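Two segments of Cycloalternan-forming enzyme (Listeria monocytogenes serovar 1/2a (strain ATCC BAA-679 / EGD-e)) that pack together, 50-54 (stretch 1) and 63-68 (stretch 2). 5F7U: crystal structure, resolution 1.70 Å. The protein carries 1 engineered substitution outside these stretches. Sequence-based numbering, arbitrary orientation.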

# COMPACT_ATOMS: atom_id res chain seq x y z
N ASP A 50 -5.41 8.50 -54.91
CA ASP A 50 -6.68 9.04 -54.42
C ASP A 50 -7.10 8.25 -53.20
O ASP A 50 -6.96 7.03 -53.17
N VAL A 51 -7.59 8.97 -52.19
CA VAL A 51 -8.13 8.36 -50.99
C VAL A 51 -9.49 8.98 -50.74
O VAL A 51 -9.66 10.21 -50.81
N TRP A 52 -10.47 8.11 -50.49
CA TRP A 52 -11.83 8.57 -50.31
C TRP A 52 -12.59 7.66 -49.35
O TRP A 52 -12.10 6.58 -48.98
N VAL A 53 -13.76 8.12 -48.94
CA VAL A 53 -14.57 7.39 -47.98
C VAL A 53 -15.94 7.16 -48.60
O VAL A 53 -16.57 8.10 -49.08
N GLU A 54 -16.36 5.90 -48.60
CA GLU A 54 -17.70 5.50 -48.99
C GLU A 54 -18.50 5.20 -47.74
O GLU A 54 -18.02 4.51 -46.84
N GLU A 63 -22.79 11.10 -50.37
CA GLU A 63 -21.74 11.38 -51.35
C GLU A 63 -20.39 11.07 -50.72
O GLU A 63 -20.18 11.36 -49.53
N ASN A 64 -19.52 10.44 -51.51
CA ASN A 64 -18.16 10.08 -51.04
C ASN A 64 -17.47 11.30 -50.48
O ASN A 64 -17.65 12.40 -51.00
N VAL A 65 -16.66 11.10 -49.44
CA VAL A 65 -15.82 12.16 -48.90
C VAL A 65 -14.41 11.93 -49.44
O VAL A 65 -13.88 10.81 -49.36
N THR A 66 -13.83 12.96 -50.04
CA THR A 66 -12.50 12.86 -50.60
C THR A 66 -11.53 13.24 -49.48
O THR A 66 -11.73 14.28 -48.83
N ALA A 67 -10.50 12.43 -49.24
CA ALA A 67 -9.52 12.76 -48.20
C ALA A 67 -8.48 13.76 -48.71
O ALA A 67 -8.21 13.84 -49.90
N ALA A 68 -7.90 14.51 -47.77
CA ALA A 68 -6.90 15.53 -48.02
C ALA A 68 -5.53 15.02 -47.59
O ALA A 68 -5.42 14.38 -46.54

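Stretch 1 runs antiparallel to stretch 2, with bridges at Val53-Val65 and Trp52-Thr66, and the pairing fixes which side chains meet. Val53 and Val65 form a hydrogen-bonded pair, with Val53 N to Val65 O at 2.7 Å and Val65 N to Val53 O at 3.0 Å, so their side chains emerge side by side on one face. Both valines adopt t rotamers, and their CB atoms lie 4.2 Å apart. Val51, also t, brings CG1 to 3.8 Å from CB of Ala67, whose CA-to-CB bond points toward stretch 1; the Ala67 N to Val51 O hydrogen bond (2.8 Å) holds this pair in register. Water 1 extends the ladder, accepting from Val51 N and donating to Ala67 O, each at 3.0 Å.

Trp52 and Thr66 occupy the opposite face as a non-hydrogen-bonded pair. Thr66 (m) contributes little, whereas Trp52, with chi1 p and chi2 97°, turns the NE1 end of its indole toward Glu54, so that NE1 donates to Glu54 OE2 at 2.9 Å in a nearly linear hydrogen bond. Glu54 is m at chi1 and extended at chi2, which brings its carboxylate to the indole. Asn64 (m) sets ND2 obliquely to the ring, 3.7 Å from Trp52 CD1, while its OD1 lies 3.4 Å from Glu54 CG. Water 2 donates to Glu54 OE2 (2.8 Å) and accepts from Asn64 ND2 (2.9 Å).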

# COMPACT_ATOMS: atom_id res chain seq x y z
CB ASP A 50 -7.77 8.92 -55.49
CG ASP A 50 -7.43 9.65 -56.75
OD1 ASP A 50 -7.11 10.86 -56.70
OD2 ASP A 50 -7.49 9.01 -57.82
CB VAL A 51 -7.20 8.54 -49.75
CG1 VAL A 51 -7.84 8.00 -48.47
CG2 VAL A 51 -5.88 7.83 -50.00
CB TRP A 52 -12.56 8.70 -51.66
CG TRP A 52 -12.91 7.40 -52.31
CD1 TRP A 52 -14.11 6.76 -52.26
CD2 TRP A 52 -12.05 6.58 -53.11
NE1 TRP A 52 -14.06 5.59 -52.99
CE2 TRP A 52 -12.81 5.46 -53.53
CE3 TRP A 52 -10.71 6.69 -53.54
CZ2 TRP A 52 -12.28 4.44 -54.35
CZ3 TRP A 52 -10.18 5.67 -54.34
CH2 TRP A 52 -10.97 4.56 -54.74
CB VAL A 53 -14.71 8.16 -46.65
CG1 VAL A 53 -15.53 7.34 -45.64
CG2 VAL A 53 -13.33 8.49 -46.09
CB GLU A 54 -17.63 4.30 -49.91
CG GLU A 54 -16.94 4.64 -51.22
CD GLU A 54 -16.83 3.47 -52.18
OE1 GLU A 54 -17.40 2.39 -51.90
OE2 GLU A 54 -16.18 3.65 -53.23
CB GLU A 63 -21.79 12.82 -51.86
CG GLU A 63 -23.11 13.22 -52.55
CD GLU A 63 -23.54 12.35 -53.74
OE1 GLU A 63 -22.69 11.82 -54.50
OE2 GLU A 63 -24.77 12.23 -53.96
CB ASN A 64 -17.29 9.56 -52.18
CG ASN A 64 -17.75 8.23 -52.75
OD1 ASN A 64 -18.57 7.52 -52.17
ND2 ASN A 64 -17.19 7.88 -53.89
CB VAL A 65 -15.86 12.17 -47.35
CG1 VAL A 65 -14.77 13.07 -46.75
CG2 VAL A 65 -17.22 12.62 -46.86
CB THR A 66 -12.35 13.80 -51.82
OG1 THR A 66 -13.22 13.35 -52.87
CG2 THR A 66 -10.94 13.82 -52.37
CB ALA A 67 -8.85 11.52 -47.65
CB ALA A 68 -7.26 16.77 -47.20
O HOH W 1 -7.58 11.97 -52.20
O HOH W 2 -17.56 5.28 -55.05